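PDB 1MGT: methylated-DNA--protein-cysteine methyltransferase from Thermococcus kodakarensis, which repairs O6-methylguanine and O4-methylthymine in DNA by irreversibly transferring the methyl group to one of its own cysteines, a single-use suicide reaction. Local coordinates for residues G17-G22 against D42-L47. Residues are numbered along the deposited sequence; the frame is centred on the assembly and turned at random.
Sequences GVIFSG and DLAEHL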
ATOM      1  N   GLY A  17      -3.748  -9.608  -1.346  1.00 11.46           N
ATOM      2  CA  GLY A  17      -2.696 -10.600  -1.638  1.00 10.40           C
ATOM      3  C   GLY A  17      -1.423 -10.102  -0.952  1.00 11.23           C
ATOM      4  O   GLY A  17      -1.174  -8.894  -0.991  1.00 11.52           O
ATOM      5  N   VAL A  18      -0.672 -10.969  -0.300  1.00  9.51           N
ATOM      6  CA  VAL A  18       0.552 -10.579   0.379  1.00  9.64           C
ATOM      7  C   VAL A  18       1.707 -11.509  -0.066  1.00 11.21           C
ATOM      8  O   VAL A  18       1.546 -12.728   0.007  1.00 12.04           O
ATOM      9  CB  VAL A  18       0.420 -10.660   1.909  1.00  9.91           C
ATOM     10  CG1 VAL A  18       1.726 -10.205   2.583  1.00 10.92           C
ATOM     11  CG2 VAL A  18      -0.728  -9.784   2.434  1.00 10.65           C
ATOM     12  N   ILE A  19       2.741 -10.899  -0.587  1.00 10.86           N
ATOM     13  CA  ILE A  19       3.941 -11.642  -1.001  1.00 10.47           C
ATOM     14  C   ILE A  19       4.839 -11.569   0.223  1.00 12.38           C
ATOM     15  O   ILE A  19       5.051 -10.467   0.778  1.00 10.50           O
ATOM     16  CB  ILE A  19       4.623 -10.989  -2.195  1.00 10.08           C
ATOM     17  CG1 ILE A  19       3.642 -10.876  -3.387  1.00 11.07           C
ATOM     18  CG2 ILE A  19       5.880 -11.780  -2.534  1.00 11.53           C
ATOM     19  CD1 ILE A  19       4.269 -10.173  -4.596  1.00 13.08           C
ATOM     20  N   PHE A  20       5.365 -12.694   0.702  1.00 10.51           N
ATOM     21  CA  PHE A  20       6.192 -12.617   1.903  1.00  9.70           C
ATOM     22  C   PHE A  20       7.239 -13.735   1.914  1.00 13.52           C
ATOM     23  O   PHE A  20       7.083 -14.736   1.212  1.00 11.38           O
ATOM     24  CB  PHE A  20       5.338 -12.778   3.167  1.00 12.41           C
ATOM     25  CG  PHE A  20       4.620 -14.096   3.295  1.00 14.19           C
ATOM     26  CD1 PHE A  20       5.168 -15.092   4.116  1.00 17.01           C
ATOM     27  CD2 PHE A  20       3.446 -14.345   2.640  1.00 13.93           C
ATOM     28  CE1 PHE A  20       4.523 -16.315   4.247  1.00 17.33           C
ATOM     29  CE2 PHE A  20       2.803 -15.569   2.756  1.00 15.20           C
ATOM     30  CZ  PHE A  20       3.337 -16.558   3.576  1.00 15.64           C
ATOM     31  N   SER A  21       8.256 -13.507   2.692  1.00 13.80           N
ATOM     32  CA  SER A  21       9.359 -14.472   2.859  1.00 17.81           C
ATOM     33  C   SER A  21       9.988 -14.114   4.203  1.00 20.40           C
ATOM     34  O   SER A  21      10.969 -13.348   4.187  1.00 23.67           O
ATOM     35  CB  SER A  21      10.383 -14.246   1.751  1.00 21.42           C
ATOM     36  OG  SER A  21      11.450 -15.171   1.874  1.00 25.31           O
ATOM     37  N   GLY A  22       9.396 -14.493   5.306  1.00 20.39           N
ATOM     38  CA  GLY A  22      10.082 -14.063   6.580  1.00 23.03           C
ATOM     39  C   GLY A  22       9.403 -12.787   7.093  1.00 24.10           C
ATOM     40  O   GLY A  22       9.024 -12.710   8.267  1.00 27.86           O
ATOM     41  N   ASP A  42       2.329  -7.688 -11.500  1.00 12.13           N
ATOM     42  CA  ASP A  42       3.011  -6.418 -11.808  1.00 14.09           C
ATOM     43  C   ASP A  42       3.967  -6.062 -10.673  1.00 12.40           C
ATOM     44  O   ASP A  42       5.063  -5.556 -10.919  1.00 12.96           O
ATOM     45  CB  ASP A  42       1.985  -5.281 -11.976  1.00 17.02           C
ATOM     46  CG  ASP A  42       1.221  -5.318 -13.279  1.00 21.60           C
ATOM     47  OD1 ASP A  42       0.157  -4.657 -13.365  1.00 24.66           O
ATOM     48  OD2 ASP A  42       1.634  -5.992 -14.234  1.00 23.90           O
ATOM     49  N   LEU A  43       3.543  -6.274  -9.424  1.00 10.72           N
ATOM     50  CA  LEU A  43       4.370  -5.976  -8.257  1.00 12.26           C
ATOM     51  C   LEU A  43       5.586  -6.904  -8.205  1.00 12.30           C
ATOM     52  O   LEU A  43       6.693  -6.460  -7.968  1.00 11.53           O
ATOM     53  CB  LEU A  43       3.542  -6.200  -6.987  1.00 13.62           C
ATOM     54  CG  LEU A  43       4.219  -5.875  -5.638  1.00 17.07           C
ATOM     55  CD1 LEU A  43       4.783  -4.472  -5.641  1.00 16.97           C
ATOM     56  CD2 LEU A  43       3.211  -6.068  -4.525  1.00 18.29           C
ATOM     57  N   ALA A  44       5.376  -8.193  -8.491  1.00 12.63           N
ATOM     58  CA  ALA A  44       6.520  -9.135  -8.470  1.00 12.63           C
ATOM     59  C   ALA A  44       7.550  -8.783  -9.544  1.00 11.58           C
ATOM     60  O   ALA A  44       8.762  -8.961  -9.338  1.00 12.66           O
ATOM     61  CB  ALA A  44       5.960 -10.536  -8.741  1.00 12.69           C
ATOM     62  N   GLU A  45       7.129  -8.313 -10.693  1.00 12.81           N
ATOM     63  CA  GLU A  45       7.999  -7.945 -11.794  1.00 15.57           C
ATOM     64  C   GLU A  45       8.838  -6.726 -11.386  1.00 15.37           C
ATOM     65  O   GLU A  45      10.032  -6.676 -11.645  1.00 13.01           O
ATOM     66  CB  GLU A  45       7.252  -7.662 -13.078  1.00 20.57           C
ATOM     67  CG  GLU A  45       8.119  -7.683 -14.330  1.00 30.09           C
ATOM     68  CD  GLU A  45       8.529  -9.096 -14.731  1.00 33.66           C
ATOM     69  OE1 GLU A  45       7.703 -10.037 -14.640  1.00 36.26           O
ATOM     70  OE2 GLU A  45       9.700  -9.268 -15.144  1.00 37.31           O
ATOM     71  N   HIS A  46       8.171  -5.757 -10.760  1.00 11.55           N
ATOM     72  CA  HIS A  46       8.867  -4.570 -10.291  1.00 14.42           C
ATOM     73  C   HIS A  46       9.899  -4.922  -9.216  1.00 13.33           C
ATOM     74  O   HIS A  46      11.030  -4.470  -9.302  1.00 14.57           O
ATOM     75  CB  HIS A  46       7.822  -3.580  -9.733  1.00 16.89           C
ATOM     76  CG  HIS A  46       8.461  -2.506  -8.897  1.00 20.57           C
ATOM     77  ND1 HIS A  46       9.145  -1.460  -9.474  1.00 22.75           N
ATOM     78  CD2 HIS A  46       8.537  -2.324  -7.559  1.00 22.55           C
ATOM     79  CE1 HIS A  46       9.613  -0.667  -8.534  1.00 22.23           C
ATOM     80  NE2 HIS A  46       9.263  -1.166  -7.371  1.00 23.20           N
ATOM     81  N   LEU A  47       9.536  -5.716  -8.214  1.00 11.20           N
ATOM     82  CA  LEU A  47      10.483  -6.076  -7.162  1.00 11.94           C
ATOM     83  C   LEU A  47      11.631  -6.947  -7.717  1.00 11.12           C
ATOM     84  O   LEU A  47      12.778  -6.780  -7.322  1.00 10.54           O
ATOM     85  CB  LEU A  47       9.780  -6.840  -6.047  1.00 12.20           C
ATOM     86  CG  LEU A  47       8.733  -6.023  -5.240  1.00 12.58           C
ATOM     87  CD1 LEU A  47       7.919  -6.919  -4.346  1.00 14.85           C
ATOM     88  CD2 LEU A  47       9.503  -4.974  -4.431  1.00 14.35           C
TER
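Leu43 makes the closest approach to the strand. Ile19 CD1 lies beside the CG–CD2 bond of Leu43, with CD2 4.2 Å from CD1. In Leu43, CD2 lies anti to CA. In Ile19, CD1 is anti to CA (chi2 178°), which carries it outward at the far end of the longer branch. Leu43 also touches Pro134, and its side chain is about 11 Å from that of Cys141, the inferred methyl-accepting nucleophile.

Ala44 offers only its CB methyl, 4.5 Å from the same Ile19 CD1. The CG1–CD1 bond of Ile19 heads roughly toward this methyl, within about 35°, while Leu43 flanks it. Ala44 is also where the backbones come nearest, 8.3 Å between Ile19 CA and Ala44 CA. Leu47 is one turn beyond Leu43, and its N bonds to Leu43 O at 2.9 Å. Its CD1 methyl is at the margin of the contact, 4.9 Å from Ile19 CD1.

The contact joins helix 33-49 to the middle strand, 12-20, of the three-stranded antiparallel sheet. The neighbouring Val18 points away from this helix and packs on Tyr63, Pro64 and Val67 of helix 63-71. Successive strand residues thus serve two different helices. This layering fits the N-terminal domain of the family, which is grouped with RNase H-like folds.

Between these segments the contact is wholly apolar. One isoleucine methyl rests against two helix side chains, and only about 104 Å² is buried. Without polar pairing across it, the join probably rests on dispersion and on keeping water from Ile19, which is buried, while Leu43 and Ala44 remain partly exposed.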